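Side-chain contacts in epsin-2 (Saccharomyces cerevisiae, PDB 6ENR), which binds membranes enriched in phosphatidylinositol 3,5- and 4,5-bisphosphate through its ENTH domain and is required for endocytosis and actin localization: residues Glu54-Leu59 with Asp81-Phe86; Lys75-Leu80 with Arg123-Glu128; Leu93-Asn98 with Ser131-Glu136. All coordinates share one frame; numbering follows the deposited sequence.

The three contacts lie within the all-helical ENTH domain of epsin-2, their centres about 11 to 13 Å from one another. Helix 70-86 serves two of them: its C-terminal part meets helix 49-63 in contact 1, and its middle meets helix 120-134 in contact 2. The far end of helix 120-134 then packs against helix 89-97 in contact 3. Along the chain contact 1 closes before contact 3 opens, whereas contact 2 crosses both. Met56, Leu80, Val84, Trp94 and Cys95 touch between the contacts and join them into one hydrophobic core, so that segments far apart in sequence pack into one compact domain, the ENTH part of a protein that binds phosphoinositide membranes.

Contact 1. Residues Glu54-Leu59 with Asp81-Phe86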
loop_
_atom_site.group_PDB
_atom_site.type_symbol
_atom_site.label_atom_id
_atom_site.label_comp_id
_atom_site.label_asym_id
_atom_site.label_seq_id
_atom_site.Cartn_x
_atom_site.Cartn_y
_atom_site.Cartn_z
ATOM N N GLU A 54 1.030 13.323 3.652
ATOM C CA GLU A 54 0.432 12.652 4.774
ATOM C C GLU A 54 0.168 11.170 4.537
ATOM O O GLU A 54 0.487 10.312 5.399
ATOM C CB GLU A 54 -0.857 13.336 5.289
ATOM C CG GLU A 54 -1.375 12.565 6.504
ATOM C CD GLU A 54 -0.299 12.407 7.596
ATOM O OE1 GLU A 54 0.318 13.478 7.870
ATOM O OE2 GLU A 54 -0.032 11.237 8.114
ATOM N N ILE A 55 -0.352 10.876 3.366
ATOM C CA ILE A 55 -0.694 9.517 3.037
ATOM C C ILE A 55 0.566 8.645 3.039
ATOM O O ILE A 55 0.593 7.583 3.696
ATOM C CB ILE A 55 -1.405 9.443 1.671
ATOM C CG1 ILE A 55 -2.800 10.110 1.797
ATOM C CG2 ILE A 55 -1.604 8.005 1.270
ATOM C CD1 ILE A 55 -3.423 10.420 0.485
ATOM N N MET A 56 1.572 9.093 2.305
ATOM C CA MET A 56 2.836 8.334 2.116
ATOM C C MET A 56 3.622 8.265 3.394
ATOM O O MET A 56 4.291 7.272 3.653
ATOM C CB MET A 56 3.624 8.924 0.946
ATOM C CG MET A 56 2.955 8.979 -0.434
ATOM S SD MET A 56 1.908 7.526 -0.913
ATOM C CE MET A 56 3.166 6.364 -1.367
ATOM N N ASP A 57 3.519 9.293 4.259
ATOM C CA ASP A 57 4.166 9.251 5.576
ATOM C C ASP A 57 3.651 8.066 6.394
ATOM O O ASP A 57 4.456 7.288 7.017
ATOM C CB ASP A 57 3.953 10.532 6.337
ATOM C CG ASP A 57 4.884 10.680 7.541
ATOM O OD1 ASP A 57 6.124 10.557 7.418
ATOM O OD2 ASP A 57 4.360 10.970 8.576
ATOM N N MET A 58 2.334 7.940 6.445
ATOM C CA MET A 58 1.715 6.859 7.174
ATOM C C MET A 58 1.958 5.519 6.545
ATOM O O MET A 58 2.172 4.495 7.261
ATOM C CB MET A 58 0.196 7.059 7.297
ATOM C CG MET A 58 -0.516 5.961 8.101
ATOM S SD MET A 58 0.201 5.637 9.736
ATOM C CE MET A 58 -0.100 7.280 10.408
ATOM N N LEU A 59 1.872 5.468 5.223
ATOM C CA LEU A 59 2.167 4.209 4.548
ATOM C C LEU A 59 3.619 3.756 4.734
ATOM O O LEU A 59 3.903 2.564 4.938
ATOM C CB LEU A 59 1.787 4.263 3.096
ATOM C CG LEU A 59 0.336 4.478 2.727
ATOM C CD1 LEU A 59 0.152 4.629 1.226
ATOM C CD2 LEU A 59 -0.493 3.300 3.252
ATOM N N ASP A 81 -0.990 -0.688 -3.727
ATOM C CA ASP A 81 -1.382 -1.360 -4.924
ATOM C C ASP A 81 -2.457 -0.540 -5.644
ATOM O O ASP A 81 -2.402 -0.411 -6.872
ATOM C CB ASP A 81 -1.938 -2.775 -4.589
ATOM C CG ASP A 81 -1.806 -3.772 -5.740
ATOM O OD1 ASP A 81 -0.830 -3.684 -6.492
ATOM O OD2 ASP A 81 -2.648 -4.685 -5.879
ATOM N N TYR A 82 -3.417 0.024 -4.902
ATOM C CA TYR A 82 -4.485 0.841 -5.468
ATOM C C TYR A 82 -3.925 2.182 -5.964
ATOM O O TYR A 82 -4.173 2.585 -7.076
ATOM C CB TYR A 82 -5.616 1.067 -4.448
ATOM C CG TYR A 82 -6.860 1.637 -5.050
ATOM C CD1 TYR A 82 -7.859 0.784 -5.561
ATOM C CD2 TYR A 82 -7.072 2.995 -5.107
ATOM C CE1 TYR A 82 -9.041 1.302 -6.127
ATOM C CE2 TYR A 82 -8.195 3.511 -5.707
ATOM C CZ TYR A 82 -9.179 2.624 -6.214
ATOM O OH TYR A 82 -10.252 3.144 -6.792
ATOM N N LEU A 83 -3.096 2.839 -5.150
ATOM C CA LEU A 83 -2.553 4.131 -5.539
ATOM C C LEU A 83 -1.700 4.083 -6.798
ATOM O O LEU A 83 -1.684 5.027 -7.611
ATOM C CB LEU A 83 -1.774 4.725 -4.366
ATOM C CG LEU A 83 -2.556 5.167 -3.156
ATOM C CD1 LEU A 83 -1.585 5.672 -2.115
ATOM C CD2 LEU A 83 -3.648 6.173 -3.456
ATOM N N VAL A 84 -0.894 3.059 -6.955
ATOM C CA VAL A 84 -0.052 3.011 -8.152
ATOM C C VAL A 84 -0.832 2.929 -9.463
ATOM O O VAL A 84 -0.345 3.374 -10.507
ATOM C CB VAL A 84 1.013 1.917 -8.090
ATOM C CG1 VAL A 84 1.950 2.127 -6.919
ATOM C CG2 VAL A 84 0.436 0.559 -8.216
ATOM N N ARG A 85 -2.064 2.432 -9.393
ATOM C CA ARG A 85 -2.982 2.463 -10.572
ATOM C C ARG A 85 -3.893 3.639 -10.664
ATOM O O ARG A 85 -4.024 4.243 -11.748
ATOM C CB ARG A 85 -3.852 1.222 -10.519
ATOM C CG ARG A 85 -3.117 -0.034 -10.373
ATOM C CD ARG A 85 -4.074 -1.151 -9.956
ATOM N NE ARG A 85 -3.574 -2.457 -10.346
ATOM C CZ ARG A 85 -2.614 -3.130 -9.739
ATOM N NH1 ARG A 85 -2.033 -2.650 -8.652
ATOM N NH2 ARG A 85 -2.225 -4.312 -10.226
ATOM N N PHE A 86 -4.457 4.081 -9.523
ATOM C CA PHE A 86 -5.490 5.126 -9.511
ATOM C C PHE A 86 -5.106 6.475 -8.923
ATOM O O PHE A 86 -5.849 7.450 -9.134
ATOM C CB PHE A 86 -6.704 4.605 -8.784
ATOM C CG PHE A 86 -7.272 3.389 -9.460
ATOM C CD1 PHE A 86 -7.898 3.508 -10.686
ATOM C CD2 PHE A 86 -7.049 2.150 -8.932
ATOM C CE1 PHE A 86 -8.298 2.363 -11.362
ATOM C CE2 PHE A 86 -7.475 1.018 -9.567
ATOM C CZ PHE A 86 -8.101 1.121 -10.780
#
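Leu83 meets Ile55, Met56 and Leu59 through a single methyl group, CD1, and this small apolar cluster is the whole of the contact between the two segments. The closest approach is with Leu59, whose CD1 lies 3.9 Å from CD1 of Leu83, the two leucines reaching toward each other tip to tip. Ile55 comes in at an angle and offers its CG2 branch at 4.1 Å from Leu83 CD1. Met56 runs past Leu83 in the opposite direction; bends at chi2 (-39°) and chi3 (-78°) fold its chain and set SD 4.1 Å from the same Leu83 CD1. The four side chains are buried, yet the helices stand well apart, with segment axes 13.1 Å from each other and roughly antiparallel, at 149°. Both helices are part of the all-helical fold of the ENTH domain, in which Leu42 and Val23 of two further helices also pack on Ile55, and Cys91 on Leu83. Against this buried cluster, which accounts for just 96 Å², stands the more exposed flank of helix 70-86, whose side chains pair within their own helix and do not reach 54-59. Arg85 NH1 donates to the Asp81 carbonyl O at 2.9 Å, lying above the carbonyl plane, and pairs with Asp81 OD1 at 2.7 Å in a salt bridge whose hydrogen bond is weak. CD2 of Phe86 lies over the centre of the Tyr82 ring, 3.4 Å above its plane.

Contact 2. Residues Lys75-Leu80 with Arg123-Glu128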
loop_
_atom_site.group_PDB
_atom_site.type_symbol
_atom_site.label_atom_id
_atom_site.label_comp_id
_atom_site.label_asym_id
_atom_site.label_seq_id
_atom_site.Cartn_x
_atom_site.Cartn_y
_atom_site.Cartn_z
ATOM N N LYS A 75 -2.376 -4.252 4.827
ATOM C CA LYS A 75 -3.275 -3.169 4.398
ATOM C C LYS A 75 -2.605 -2.007 3.710
ATOM O O LYS A 75 -3.128 -1.491 2.698
ATOM C CB LYS A 75 -4.080 -2.642 5.579
ATOM C CG LYS A 75 -4.993 -3.665 6.188
ATOM C CD LYS A 75 -5.871 -2.893 7.192
ATOM C CE LYS A 75 -6.820 -3.789 7.861
ATOM N NZ LYS A 75 -7.820 -2.887 8.495
ATOM N N SER A 76 -1.464 -1.583 4.230
ATOM C CA SER A 76 -0.639 -0.601 3.534
ATOM C C SER A 76 -0.279 -1.036 2.088
ATOM O O SER A 76 -0.332 -0.221 1.131
ATOM C CB SER A 76 0.611 -0.312 4.350
ATOM O OG SER A 76 0.261 0.402 5.512
ATOM N N LEU A 77 0.035 -2.324 1.935
ATOM C CA LEU A 77 0.263 -2.862 0.610
ATOM C C LEU A 77 -0.948 -2.776 -0.269
ATOM O O LEU A 77 -0.787 -2.475 -1.474
ATOM C CB LEU A 77 0.768 -4.307 0.605
ATOM C CG LEU A 77 2.258 -4.527 0.824
ATOM C CD1 LEU A 77 2.525 -5.999 0.866
ATOM C CD2 LEU A 77 3.059 -3.895 -0.288
ATOM N N THR A 78 -2.137 -3.073 0.276
ATOM C CA THR A 78 -3.374 -2.950 -0.526
ATOM C C THR A 78 -3.550 -1.512 -1.010
ATOM O O THR A 78 -3.946 -1.256 -2.201
ATOM C CB THR A 78 -4.609 -3.389 0.281
ATOM O OG1 THR A 78 -4.406 -4.756 0.710
ATOM C CG2 THR A 78 -5.903 -3.331 -0.597
ATOM N N VAL A 79 -3.350 -0.564 -0.073
ATOM C CA VAL A 79 -3.432 0.893 -0.402
ATOM C C VAL A 79 -2.439 1.230 -1.462
ATOM O O VAL A 79 -2.748 1.925 -2.417
ATOM C CB VAL A 79 -3.311 1.811 0.882
ATOM C CG1 VAL A 79 -3.186 3.257 0.503
ATOM C CG2 VAL A 79 -4.430 1.595 1.844
ATOM N N LEU A 80 -1.198 0.718 -1.337
ATOM C CA LEU A 80 -0.192 1.093 -2.289
ATOM C C LEU A 80 -0.543 0.556 -3.714
ATOM O O LEU A 80 -0.434 1.264 -4.720
ATOM C CB LEU A 80 1.136 0.602 -1.757
ATOM C CG LEU A 80 2.413 1.243 -2.148
ATOM C CD1 LEU A 80 2.364 2.758 -2.036
ATOM C CD2 LEU A 80 3.547 0.599 -1.353
ATOM N N ARG A 123 3.383 -11.507 0.967
ATOM C CA ARG A 123 4.383 -11.978 -0.008
ATOM C C ARG A 123 3.808 -11.990 -1.364
ATOM O O ARG A 123 4.427 -11.525 -2.344
ATOM C CB ARG A 123 4.871 -13.333 0.366
ATOM C CG ARG A 123 5.619 -13.299 1.686
ATOM C CD ARG A 123 6.587 -14.500 1.872
ATOM N NE ARG A 123 5.874 -15.780 1.943
ATOM C CZ ARG A 123 5.366 -16.326 3.062
ATOM N NH1 ARG A 123 5.411 -15.686 4.240
ATOM N NH2 ARG A 123 4.727 -17.487 2.992
ATOM N N VAL A 124 2.616 -12.523 -1.435
ATOM C CA VAL A 124 1.942 -12.621 -2.742
ATOM C C VAL A 124 1.795 -11.228 -3.364
ATOM O O VAL A 124 2.251 -11.033 -4.504
ATOM C CB VAL A 124 0.618 -13.376 -2.662
ATOM C CG1 VAL A 124 -0.138 -13.267 -3.982
ATOM C CG2 VAL A 124 0.895 -14.833 -2.369
ATOM N N LYS A 125 1.255 -10.297 -2.580
ATOM C CA LYS A 125 0.972 -8.935 -3.075
ATOM C C LYS A 125 2.270 -8.169 -3.369
ATOM O O LYS A 125 2.340 -7.416 -4.315
ATOM C CB LYS A 125 0.295 -8.065 -2.041
ATOM C CG LYS A 125 -0.968 -8.455 -1.369
ATOM C CD LYS A 125 -1.115 -7.550 -0.084
ATOM C CE LYS A 125 -2.552 -7.357 0.421
ATOM N NZ LYS A 125 -3.499 -6.899 -0.722
ATOM N N ALA A 126 3.239 -8.279 -2.482
ATOM C CA ALA A 126 4.484 -7.567 -2.647
ATOM C C ALA A 126 5.152 -8.108 -3.938
ATOM O O ALA A 126 5.621 -7.312 -4.773
ATOM C CB ALA A 126 5.381 -7.782 -1.477
ATOM N N LYS A 127 5.098 -9.426 -4.158
ATOM C CA LYS A 127 5.685 -9.984 -5.389
ATOM C C LYS A 127 5.014 -9.397 -6.643
ATOM O O LYS A 127 5.693 -9.038 -7.601
ATOM C CB LYS A 127 5.632 -11.472 -5.407
ATOM C CG LYS A 127 6.676 -12.090 -4.486
ATOM C CD LYS A 127 6.402 -13.545 -4.167
ATOM C CE LYS A 127 7.567 -14.147 -3.373
ATOM N NZ LYS A 127 7.280 -15.562 -2.941
ATOM N N GLU A 128 3.695 -9.273 -6.580
ATOM C CA GLU A 128 2.944 -8.704 -7.664
ATOM C C GLU A 128 3.215 -7.254 -7.904
ATOM O O GLU A 128 3.317 -6.874 -9.062
ATOM C CB GLU A 128 1.433 -8.877 -7.465
ATOM C CG GLU A 128 1.056 -10.347 -7.686
ATOM C CD GLU A 128 -0.357 -10.642 -7.279
ATOM O OE1 GLU A 128 -1.084 -9.683 -6.938
ATOM O OE2 GLU A 128 -0.735 -11.839 -7.268
#
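Lys125 reaches across to Thr78, its NZ donating a hydrogen bond to Thr78 OG1 at 2.7 Å. Before it arrives there, the lysine chain passes Leu77: Lys125 CD lies 3.8 Å from Leu77 CB and 4.1 Å from Leu77 CD1, so the methylene part of the chain rests on the leucine while its charged end goes to the hydroxyl. The turn comes at the last torsion, where chi4 of -51° bends an otherwise extended chain and directs NZ at Thr78. Beside this polar link, Leu77 CD1 touches Ala126 CB at 4.1 Å. Leu77 and Ala126 have the nearest CA atoms of the two segments, 7.1 Å apart. The segment axes come within 10.0 Å and cross at 29°, so helices 70-86 and 120-134 run roughly parallel, in the same N-to-C sense, in the ENTH helical fold. Further out, Leu105 of helix 99-105 packs on both Leu77 and Ala126, and Ile122 adds to the wall around Leu77. The threonine is positioned from its own helix, since OG1 also hydrogen-bonds the Ala74 carbonyl O one turn earlier. OG1 can thus give its proton to the backbone while accepting from NZ. The ammonium meets a neutral oxygen in a charge-assisted bond, with no carboxylate in this pair, and the hydroxyl's own donation to Ala74 O probably polarises OG1 toward the ammonium.

Contact 3. Residues Leu93-Asn98 with Ser131-Glu136; sequences LWCREN and SLLNDE
The Arg96 guanidinium is engaged both on a face and at an edge. Over one face lies the Glu136 side chain, with OE2 3.8 Å above the plane near its centre and the carboxylate stacked at 21° to it. Glu136 CG adds to this covering, 3.4 Å from Arg96 NH2. The ion pair, 3.9 Å from Arg96 NE to Glu136 OE2, is long, with the oxygen out of the guanidinium plane, so any attraction is probably electrostatic and, at this exposed site, modest. At the edge, Arg96 NH2 donates to the Leu133 backbone O at 2.5 Å, shorter than usual and of doubtful exact length; the bond is close to straight at 165°, and the NH2 donor lies in the carbonyl plane, on a lone pair of Leu133 O. An arm extended from CG to NE, with chi3 at -179°, carries the guanidinium out to this carbonyl near the C-terminal end of helix 120-134. Replacing Arg96 by a leucine would probably leave the Leu133 carbonyl without this donor and the Glu136 carboxylate without its stacked positive partner. Beneath the polar layer, Cys95 CB meets Leu133 CD1 at 3.7 Å on the buried side. Helix 89-97 is thereby tied to the junction where helix 120-134 gives way to helix 136-144. Leu139 of the latter touches Arg96 and Leu133, Ile102 of helix 99-105 packs on Cys95 and Leu133, and Leu80 and Val84 of helix 70-86 lie against Cys95.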
loop_
_atom_site.group_PDB
_atom_site.type_symbol
_atom_site.label_atom_id
_atom_site.label_comp_id
_atom_site.label_asym_id
_atom_site.label_seq_id
_atom_site.Cartn_x
_atom_site.Cartn_y
_atom_site.Cartn_z
ATOM N N LEU A 93 6.377 7.133 -8.291
ATOM C CA LEU A 93 7.723 7.611 -8.061
ATOM C C LEU A 93 8.163 7.325 -6.679
ATOM O O LEU A 93 9.329 6.940 -6.469
ATOM C CB LEU A 93 7.806 9.105 -8.316
ATOM C CG LEU A 93 7.639 9.518 -9.754
ATOM C CD1 LEU A 93 7.531 11.031 -9.844
ATOM C CD2 LEU A 93 8.853 8.962 -10.554
ATOM N N TRP A 94 7.242 7.515 -5.687
ATOM C CA TRP A 94 7.529 7.134 -4.304
ATOM C C TRP A 94 7.955 5.651 -4.163
ATOM O O TRP A 94 8.936 5.335 -3.450
ATOM C CB TRP A 94 6.351 7.487 -3.342
ATOM C CG TRP A 94 6.685 7.228 -1.866
ATOM C CD1 TRP A 94 7.120 8.156 -0.924
ATOM C CD2 TRP A 94 6.628 5.976 -1.189
ATOM N NE1 TRP A 94 7.380 7.521 0.273
ATOM C CE2 TRP A 94 7.027 6.199 0.158
ATOM C CE3 TRP A 94 6.191 4.670 -1.563
ATOM C CZ2 TRP A 94 7.091 5.163 1.098
ATOM C CZ3 TRP A 94 6.271 3.632 -0.618
ATOM C CH2 TRP A 94 6.702 3.882 0.691
ATOM N N CYS A 95 7.224 4.751 -4.811
ATOM C CA CYS A 95 7.559 3.294 -4.718
ATOM C C CYS A 95 8.936 3.006 -5.335
ATOM O O CYS A 95 9.808 2.243 -4.769
ATOM C CB CYS A 95 6.494 2.410 -5.383
ATOM S SG CYS A 95 4.867 2.424 -4.653
ATOM N N ARG A 96 9.167 3.646 -6.473
ATOM C CA ARG A 96 10.523 3.587 -7.100
ATOM C C ARG A 96 11.677 4.128 -6.208
ATOM O O ARG A 96 12.689 3.476 -6.032
ATOM C CB ARG A 96 10.454 4.188 -8.513
ATOM C CG ARG A 96 9.701 3.274 -9.448
ATOM C CD ARG A 96 10.068 3.353 -10.926
ATOM N NE ARG A 96 9.170 2.368 -11.588
ATOM C CZ ARG A 96 8.099 2.673 -12.335
ATOM N NH1 ARG A 96 7.788 3.947 -12.679
ATOM N NH2 ARG A 96 7.327 1.689 -12.794
ATOM N N GLU A 97 11.458 5.221 -5.517
ATOM C CA GLU A 97 12.416 5.776 -4.572
ATOM C C GLU A 97 12.598 4.893 -3.347
ATOM O O GLU A 97 13.718 4.709 -2.918
ATOM C CB GLU A 97 11.980 7.214 -4.149
ATOM C CG GLU A 97 12.139 8.202 -5.308
ATOM C CD GLU A 97 11.134 9.362 -5.409
ATOM O OE1 GLU A 97 10.279 9.613 -4.508
ATOM O OE2 GLU A 97 11.229 10.064 -6.447
ATOM N N ASN A 98 11.528 4.258 -2.866
ATOM C CA ASN A 98 11.570 3.366 -1.696
ATOM C C ASN A 98 11.314 1.907 -2.048
ATOM O O ASN A 98 10.696 1.160 -1.276
ATOM C CB ASN A 98 10.559 3.952 -0.650
ATOM C CG ASN A 98 10.842 5.424 -0.390
ATOM O OD1 ASN A 98 10.223 6.338 -1.005
ATOM N ND2 ASN A 98 11.870 5.676 0.430
ATOM N N SER A 131 6.642 -6.768 -9.398
ATOM C CA SER A 131 6.528 -7.134 -10.775
ATOM C C SER A 131 5.938 -6.032 -11.680
ATOM O O SER A 131 6.466 -5.761 -12.773
ATOM C CB SER A 131 5.763 -8.441 -10.917
ATOM O OG SER A 131 5.263 -8.556 -12.231
ATOM N N LEU A 132 4.830 -5.458 -11.210
ATOM C CA LEU A 132 4.105 -4.370 -11.831
ATOM C C LEU A 132 5.026 -3.158 -11.982
ATOM O O LEU A 132 5.131 -2.557 -13.059
ATOM C CB LEU A 132 2.852 -4.019 -10.972
ATOM C CG LEU A 132 2.059 -2.848 -11.602
ATOM C CD1 LEU A 132 1.520 -3.125 -13.007
ATOM C CD2 LEU A 132 0.879 -2.469 -10.743
ATOM N N LEU A 133 5.709 -2.809 -10.899
ATOM C CA LEU A 133 6.541 -1.631 -10.920
ATOM C C LEU A 133 7.648 -1.749 -11.962
ATOM O O LEU A 133 7.960 -0.763 -12.659
ATOM C CB LEU A 133 7.088 -1.326 -9.544
ATOM C CG LEU A 133 5.973 -0.763 -8.633
ATOM C CD1 LEU A 133 6.425 -0.847 -7.206
ATOM C CD2 LEU A 133 5.629 0.671 -8.974
ATOM N N ASN A 134 8.243 -2.943 -12.047
ATOM C CA ASN A 134 9.306 -3.232 -12.984
ATOM C C ASN A 134 8.831 -3.315 -14.450
ATOM O O ASN A 134 9.639 -3.154 -15.334
ATOM C CB ASN A 134 10.044 -4.534 -12.606
ATOM C CG ASN A 134 11.039 -4.366 -11.461
ATOM O OD1 ASN A 134 11.536 -3.311 -11.224
ATOM N ND2 ASN A 134 11.338 -5.435 -10.788
ATOM N N ASP A 135 7.544 -3.592 -14.674
ATOM C CA ASP A 135 6.955 -3.658 -16.026
ATOM C C ASP A 135 6.279 -2.327 -16.290
ATOM O O ASP A 135 5.028 -2.148 -16.246
ATOM C CB ASP A 135 5.988 -4.858 -16.125
ATOM C CG ASP A 135 5.354 -5.024 -17.510
ATOM O OD1 ASP A 135 5.497 -4.167 -18.386
ATOM O OD2 ASP A 135 4.632 -6.016 -17.707
ATOM N N GLU A 136 7.122 -1.357 -16.536
ATOM C CA GLU A 136 6.635 -0.006 -16.794
ATOM C C GLU A 136 5.540 0.129 -17.928
ATOM O O GLU A 136 4.640 0.945 -17.778
ATOM C CB GLU A 136 7.791 0.925 -17.071
ATOM C CG GLU A 136 8.662 1.217 -15.860
ATOM C CD GLU A 136 9.495 2.498 -15.977
ATOM O OE1 GLU A 136 9.169 3.429 -16.748
ATOM O OE2 GLU A 136 10.483 2.589 -15.272
#